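PDB 2Y3M: protein transport protein HOFQ from Aggregatibacter actinomycetemcomitans, which probably serves as a secretin in DNA uptake during competence, with extra-membranous domains that bind DNA and share a fold with type I KH domains. Local coordinates for residues Q22-A25 and L26-T30; A117-V120 and M121-L124; E152-S155 and V156-K160. All coordinates share one frame; numbering follows the deposited sequence.

Contact 1: residues Q22-A25 and L26-T30; sequences QQLA and LAHNT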
loop_
_atom_site.group_PDB
_atom_site.type_symbol
_atom_site.label_atom_id
_atom_site.label_comp_id
_atom_site.label_asym_id
_atom_site.label_seq_id
_atom_site.Cartn_x
_atom_site.Cartn_y
_atom_site.Cartn_z
ATOM N N GLN B 22 -14.275 0.761 3.584
ATOM C CA GLN B 22 -15.468 0.654 4.427
ATOM C C GLN B 22 -16.043 -0.760 4.402
ATOM O O GLN B 22 -16.530 -1.258 5.421
ATOM C CB GLN B 22 -16.525 1.679 4.005
ATOM C CG GLN B 22 -16.211 3.107 4.445
ATOM C CD GLN B 22 -16.976 4.159 3.657
ATOM O OE1 GLN B 22 -17.161 4.036 2.443
ATOM N NE2 GLN B 22 -17.412 5.210 4.345
ATOM N N GLN B 23 -15.973 -1.396 3.236
ATOM C CA GLN B 23 -16.407 -2.778 3.065
ATOM C C GLN B 23 -15.587 -3.745 3.929
ATOM O O GLN B 23 -16.157 -4.571 4.643
ATOM C CB GLN B 23 -16.340 -3.183 1.589
ATOM C CG GLN B 23 -17.421 -2.575 0.711
ATOM C CD GLN B 23 -18.726 -3.361 0.729
ATOM O OE1 GLN B 23 -19.212 -3.773 1.784
ATOM N NE2 GLN B 23 -19.304 -3.562 -0.449
ATOM N N LEU B 24 -14.258 -3.634 3.872
ATOM C CA LEU B 24 -13.374 -4.505 4.660
ATOM C C LEU B 24 -13.298 -4.116 6.137
ATOM O O LEU B 24 -12.733 -4.852 6.949
ATOM C CB LEU B 24 -11.969 -4.600 4.044
ATOM C CG LEU B 24 -11.703 -5.800 3.117
ATOM C CD1 LEU B 24 -10.454 -5.588 2.265
ATOM C CD2 LEU B 24 -11.606 -7.122 3.896
ATOM N N ALA B 25 -13.866 -2.959 6.473
ATOM C CA ALA B 25 -14.024 -2.543 7.865
ATOM C C ALA B 25 -15.290 -3.167 8.451
ATOM O O ALA B 25 -15.272 -3.692 9.566
ATOM C CB ALA B 25 -14.069 -1.024 7.978
ATOM N N LEU B 26 -16.381 -3.118 7.686
ATOM C CA LEU B 26 -17.654 -3.695 8.111
ATOM C C LEU B 26 -17.564 -5.202 8.345
ATOM O O LEU B 26 -18.186 -5.723 9.275
ATOM C CB LEU B 26 -18.765 -3.379 7.101
ATOM C CG LEU B 26 -19.382 -1.976 7.120
ATOM C CD1 LEU B 26 -20.302 -1.783 5.919
ATOM C CD2 LEU B 26 -20.127 -1.694 8.428
ATOM N N ALA B 27 -16.776 -5.884 7.512
ATOM C CA ALA B 27 -16.646 -7.347 7.553
ATOM C C ALA B 27 -16.036 -7.875 8.855
ATOM O O ALA B 27 -16.325 -8.999 9.268
ATOM C CB ALA B 27 -15.853 -7.850 6.348
ATOM N N HIS B 28 -15.195 -7.069 9.495
ATOM C CA HIS B 28 -14.627 -7.446 10.788
ATOM C C HIS B 28 -15.300 -6.700 11.942
ATOM O O HIS B 28 -14.811 -6.727 13.074
ATOM C CB HIS B 28 -13.109 -7.227 10.811
ATOM C CG HIS B 28 -12.376 -7.940 9.715
ATOM N ND1 HIS B 28 -11.953 -7.302 8.568
ATOM C CD2 HIS B 28 -11.995 -9.233 9.589
ATOM C CE1 HIS B 28 -11.341 -8.173 7.783
ATOM N NE2 HIS B 28 -11.353 -9.351 8.381
ATOM N N ASN B 29 -16.433 -6.056 11.652
ATOM C CA ASN B 29 -17.156 -5.249 12.635
ATOM C C ASN B 29 -16.269 -4.117 13.170
ATOM O O ASN B 29 -16.254 -3.817 14.366
ATOM C CB ASN B 29 -17.679 -6.139 13.770
ATOM C CG ASN B 29 -18.912 -5.574 14.444
ATOM O OD1 ASN B 29 -19.688 -4.830 13.843
ATOM N ND2 ASN B 29 -19.109 -5.946 15.701
ATOM N N THR B 30 -15.516 -3.511 12.260
ATOM C CA THR B 30 -14.578 -2.453 12.586
ATOM C C THR B 30 -15.150 -1.119 12.133
ATOM O O THR B 30 -15.545 -0.967 10.979
ATOM C CB THR B 30 -13.208 -2.706 11.913
ATOM O OG1 THR B 30 -12.598 -3.861 12.495
ATOM C CG2 THR B 30 -12.272 -1.513 12.074
#

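Contact 2: residues A117-V120 and M121-L124; sequences ASEV and MKSL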
loop_
_atom_site.group_PDB
_atom_site.type_symbol
_atom_site.label_atom_id
_atom_site.label_comp_id
_atom_site.label_asym_id
_atom_site.label_seq_id
_atom_site.Cartn_x
_atom_site.Cartn_y
_atom_site.Cartn_z
ATOM N N ALA B 117 2.144 -10.059 -25.122
ATOM C CA ALA B 117 2.669 -8.802 -25.664
ATOM C C ALA B 117 4.042 -8.427 -25.088
ATOM O O ALA B 117 4.947 -8.057 -25.832
ATOM C CB ALA B 117 1.663 -7.671 -25.457
ATOM N N SER B 118 4.192 -8.557 -23.771
ATOM C CA SER B 118 5.448 -8.232 -23.090
ATOM C C SER B 118 6.600 -9.150 -23.505
ATOM O O SER B 118 7.733 -8.694 -23.642
ATOM C CB SER B 118 5.264 -8.263 -21.576
ATOM O OG SER B 118 4.782 -9.527 -21.162
ATOM N N GLU B 119 6.300 -10.432 -23.718
ATOM C CA GLU B 119 7.303 -11.388 -24.197
ATOM C C GLU B 119 7.739 -11.087 -25.634
ATOM O O GLU B 119 8.931 -11.146 -25.951
ATOM C CB GLU B 119 6.810 -12.836 -24.068
ATOM C CG GLU B 119 6.480 -13.280 -22.637
ATOM C CD GLU B 119 7.684 -13.286 -21.698
ATOM O OE1 GLU B 119 8.841 -13.403 -22.173
ATOM O OE2 GLU B 119 7.468 -13.181 -20.470
ATOM N N VAL B 120 6.772 -10.753 -26.487
ATOM C CA VAL B 120 7.049 -10.319 -27.858
ATOM C C VAL B 120 7.967 -9.096 -27.842
ATOM O O VAL B 120 8.971 -9.059 -28.559
ATOM C CB VAL B 120 5.752 -9.998 -28.633
ATOM C CG1 VAL B 120 6.058 -9.470 -30.035
ATOM C CG2 VAL B 120 4.872 -11.228 -28.722
ATOM N N MET B 121 7.629 -8.122 -26.998
ATOM C CA MET B 121 8.419 -6.902 -26.844
ATOM C C MET B 121 9.845 -7.145 -26.357
ATOM O O MET B 121 10.766 -6.468 -26.799
ATOM C CB MET B 121 7.702 -5.894 -25.942
ATOM C CG MET B 121 6.529 -5.208 -26.628
ATOM S SD MET B 121 7.002 -4.262 -28.099
ATOM C CE MET B 121 7.723 -2.798 -27.366
ATOM N N LYS B 122 10.029 -8.107 -25.458
ATOM C CA LYS B 122 11.372 -8.486 -25.020
ATOM C C LYS B 122 12.170 -9.088 -26.170
ATOM O O LYS B 122 13.347 -8.785 -26.345
ATOM C CB LYS B 122 11.314 -9.473 -23.856
ATOM C CG LYS B 122 10.857 -8.869 -22.549
ATOM C CD LYS B 122 10.785 -9.934 -21.481
ATOM C CE LYS B 122 9.655 -9.654 -20.518
ATOM N NZ LYS B 122 9.446 -10.798 -19.585
ATOM N N SER B 123 11.518 -9.943 -26.948
ATOM C CA SER B 123 12.131 -10.545 -28.130
ATOM C C SER B 123 12.486 -9.477 -29.172
ATOM O O SER B 123 13.612 -9.443 -29.665
ATOM C CB SER B 123 11.198 -11.605 -28.726
ATOM O OG SER B 123 11.796 -12.238 -29.841
ATOM N N LEU B 124 11.531 -8.597 -29.478
ATOM C CA LEU B 124 11.728 -7.525 -30.461
ATOM C C LEU B 124 12.818 -6.524 -30.076
ATOM O O LEU B 124 13.567 -6.066 -30.936
ATOM C CB LEU B 124 10.428 -6.752 -30.700
ATOM C CG LEU B 124 9.188 -7.411 -31.308
ATOM C CD1 LEU B 124 8.024 -6.434 -31.274
ATOM C CD2 LEU B 124 9.443 -7.868 -32.719
#

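Contact 3: residues E152-S155 and V156-K160; sequences EPRS and VRNIK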
loop_
_atom_site.group_PDB
_atom_site.type_symbol
_atom_site.label_atom_id
_atom_site.label_comp_id
_atom_site.label_asym_id
_atom_site.label_seq_id
_atom_site.Cartn_x
_atom_site.Cartn_y
_atom_site.Cartn_z
ATOM N N GLU B 152 7.181 5.183 -39.150
ATOM C CA GLU B 152 7.281 5.265 -40.609
ATOM C C GLU B 152 6.703 3.988 -41.235
ATOM O O GLU B 152 6.790 2.920 -40.636
ATOM C CB GLU B 152 8.739 5.444 -41.035
ATOM C CG GLU B 152 9.459 6.640 -40.421
ATOM C CD GLU B 152 10.966 6.606 -40.667
ATOM O OE1 GLU B 152 11.459 5.645 -41.302
ATOM O OE2 GLU B 152 11.663 7.542 -40.223
ATOM N N PRO B 153 6.092 4.096 -42.431
ATOM C CA PRO B 153 5.323 2.964 -42.963
ATOM C C PRO B 153 6.085 1.635 -43.116
ATOM O O PRO B 153 5.541 0.576 -42.799
ATOM C CB PRO B 153 4.807 3.478 -44.319
ATOM C CG PRO B 153 5.532 4.758 -44.575
ATOM C CD PRO B 153 5.907 5.309 -43.245
ATOM N N ARG B 154 7.324 1.685 -43.593
ATOM C CA ARG B 154 8.111 0.459 -43.769
ATOM C C ARG B 154 8.415 -0.215 -42.423
ATOM O O ARG B 154 8.374 -1.449 -42.313
ATOM C CB ARG B 154 9.390 0.745 -44.556
ATOM C CG ARG B 154 10.203 -0.492 -44.902
ATOM C CD ARG B 154 11.133 -0.247 -46.087
ATOM N NE ARG B 154 11.676 1.110 -46.078
ATOM C CZ ARG B 154 12.682 1.523 -45.311
ATOM N NH1 ARG B 154 13.291 0.684 -44.481
ATOM N NH2 ARG B 154 13.079 2.784 -45.379
ATOM N N SER B 155 8.697 0.605 -41.409
ATOM C CA SER B 155 8.893 0.130 -40.045
ATOM C C SER B 155 7.657 -0.608 -39.514
ATOM O O SER B 155 7.772 -1.737 -39.030
ATOM C CB SER B 155 9.261 1.293 -39.131
ATOM O OG SER B 155 9.524 0.837 -37.817
ATOM N N VAL B 156 6.481 0.014 -39.620
ATOM C CA VAL B 156 5.240 -0.624 -39.184
ATOM C C VAL B 156 5.077 -1.981 -39.872
ATOM O O VAL B 156 4.812 -2.988 -39.211
ATOM C CB VAL B 156 3.985 0.273 -39.433
ATOM C CG1 VAL B 156 2.686 -0.510 -39.196
ATOM C CG2 VAL B 156 4.025 1.518 -38.553
ATOM N N ARG B 157 5.257 -1.987 -41.193
ATOM C CA ARG B 157 5.104 -3.172 -42.039
ATOM C C ARG B 157 5.929 -4.377 -41.567
ATOM O O ARG B 157 5.390 -5.464 -41.366
ATOM C CB ARG B 157 5.472 -2.826 -43.491
ATOM C CG ARG B 157 5.373 -3.992 -44.450
ATOM C CD ARG B 157 6.157 -3.739 -45.730
ATOM N NE ARG B 157 6.002 -4.823 -46.705
ATOM C CZ ARG B 157 6.805 -5.883 -46.796
ATOM N NH1 ARG B 157 7.835 -6.019 -45.967
ATOM N NH2 ARG B 157 6.579 -6.812 -47.721
ATOM N N ASN B 158 7.234 -4.175 -41.404
ATOM C CA ASN B 158 8.145 -5.255 -41.046
ATOM C C ASN B 158 8.020 -5.739 -39.598
ATOM O O ASN B 158 8.246 -6.915 -39.312
ATOM C CB ASN B 158 9.584 -4.852 -41.353
ATOM C CG ASN B 158 9.806 -4.581 -42.825
ATOM O OD1 ASN B 158 9.126 -5.152 -43.687
ATOM N ND2 ASN B 158 10.761 -3.705 -43.125
ATOM N N ILE B 159 7.666 -4.832 -38.694
ATOM C CA ILE B 159 7.491 -5.202 -37.295
ATOM C C ILE B 159 6.182 -5.957 -37.126
ATOM O O ILE B 159 6.120 -6.940 -36.387
ATOM C CB ILE B 159 7.583 -3.985 -36.367
ATOM C CG1 ILE B 159 9.013 -3.452 -36.372
ATOM C CG2 ILE B 159 7.166 -4.350 -34.939
ATOM C CD1 ILE B 159 9.121 -2.028 -35.937
ATOM N N LYS B 160 5.152 -5.515 -37.842
ATOM C CA LYS B 160 3.890 -6.237 -37.919
ATOM C C LYS B 160 4.142 -7.661 -38.424
ATOM O O LYS B 160 3.574 -8.622 -37.908
ATOM C CB LYS B 160 2.905 -5.487 -38.824
ATOM C CG LYS B 160 1.505 -6.060 -38.880
ATOM C CD LYS B 160 0.549 -5.112 -39.596
ATOM C CE LYS B 160 -0.705 -5.846 -40.029
ATOM N NZ LYS B 160 -1.751 -4.917 -40.527
#

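Contact 1: residues Q22-A25 and L26-T30
A Schellman motif closes helix 18-26, and Ala25 and Thr30 are the residues that tie it together. The amide N of Thr30 reaches back to Ala25 O at 2.7 Å, while Asn29 N bonds to Leu26 O at 3.0 Å within a type I beta turn from Leu26 to Asn29. Asn29, the C-prime residue, takes the positive phi (59°) that lets the chain reverse out of the helix. Ala25 O also receives a weak bond from His28 N, so this carbonyl, in the last turn of the helix, takes one good bond and one weak one from the turn that follows. Before the break the pattern is plainly alpha-helical, with Leu26 N on Gln22 O and Ala27 N on Gln23 O.

The side chain of His28 adds a second lock. Its CG stands beside its own backbone N (chi1 -56°), which swings the ring back along the last turn and brings ND1 within 3.0 Å of Leu24 O. The carbonyl lies at the ring edge, somewhat out of its plane, and the bond is moderately bent at 147°. Leu24 runs alongside the imidazole, its CD2 4.0 Å from His28 CE1. The far nitrogen, NE2, has a weak bond to Lys60, and Thr30 OG1 is held by Ser57 and Asn48, so the cap is also pinned to helix 51-63 and to strand 42-48. Close by, the methyl of Ala25 fits against the emerging chain, with Ala25 CB 3.3 Å from Thr30 O.

Contact 2: residues A117-V120 and M121-L124
Val120, Lys122 and Met121 carry this contact within helix 117-125, and each meets its neighbours in a different way. Val120 faces the protein interior. Its CG1, anti to the backbone N (chi1 177°), lies alongside the Leu124 side chain one turn later, 3.8 Å from Leu124 CD1. The same pair is joined through the backbone, where Leu124 N donates to Val120 O at 2.8 Å in a fairly straight bond (165°).

Met121 keeps its CG close to the preceding turn, 3.4 Å from Ala117 O, and then bends twice so that the thioether end leaves the helix toward Ile138, Phe140 and Leu147. Val120 likewise rests on Leu147. Together these side chains form the apolar side of the helix, laid on strands 137-141 and 146-151, while Leu124 reaches helix 153-166 through Leu162, Ile163 and Leu166.

Lys122 works on the polar side. Its aliphatic chain runs back along the helix, CG 3.3 Å from Ser118 O, and a slight bend at chi3, with the Glu119 chain bent at chi2, lets the two ends meet. There NZ forms a salt bridge with Glu119 OE2 at 3.2 Å, approaching from above the carboxylate plane, the two side chains lying side by side. NZ also makes a salt bridge to Asp52 of the second subunit, whose Leu51 packs on Lys122 and Ser118.

The chemistry thus divides the helix: apolar side chains seat it on strands 137-141 and 146-151 and on helix 153-166, whereas one lysine is shared by two carboxylates, and its single positive charge probably offsets them only in part while linking an intrahelical ion pair to the subunit interface.

Contact 3: residues E152-S155 and V156-K160
The amide of Asn158 lies between two arginines of helix 153-166, meeting the aliphatic part of Arg154 and the guanidinium edge of Arg157. Arg157 NH1 donates to Asn158 OD1 at 2.8 Å, and OD1 lies close to the guanidinium plane, at its edge, although the bond itself is bent (137°). On the amide's other branch, ND2 touches Arg154 CG at 3.7 Å. The Arg154 guanidinium, its plane 50° from that of the amide, is carried away by the bend at chi3, and of this side chain it is the aliphatic CG that meets Asn158. Arg154 comes alongside because its CG is anti to the backbone N (chi1 -174°).

Along the backbone the first turn is regular. Glu152, at the N-cap position, accepts Val156 N through its carbonyl O at 3.1 Å, and Ser155 O takes Ile159 N. The end of Ile159 folds back over Ser155, CD1 3.5 Å from Ser155 OG, a hydroxyl whose hydrogen-bond partner is Asp151 at the end of strand 146-151. Val156 rests on Asn106 and Ala108 of strand 106-111, while Ile159 packs against Ile149 of strand 146-151 and against Leu131 and Leu132 in the loop before strand 137-141.

In the fold
The three contacts show helix-internal bonding at different stages of a helix: contact 3 at its start, contact 2 along its length, contact 1 at its end. Contacts 2 and 3 add an apolar side laid on neighbouring elements; contact 1 is tied to its neighbours mainly by polar bonds. Contacts 2 and 3 belong together. Their centres are 16 Å apart and their nearest atoms about 4 Å, on helices lodged against the same sheet, consistent with the KH-like fold reported for HofQ. Contact 1 lies on the opposite side of the chain's centre, its centre 42 Å from that of contact 2 and 53 Å from that of contact 3. Contact 2 alone touches the second subunit.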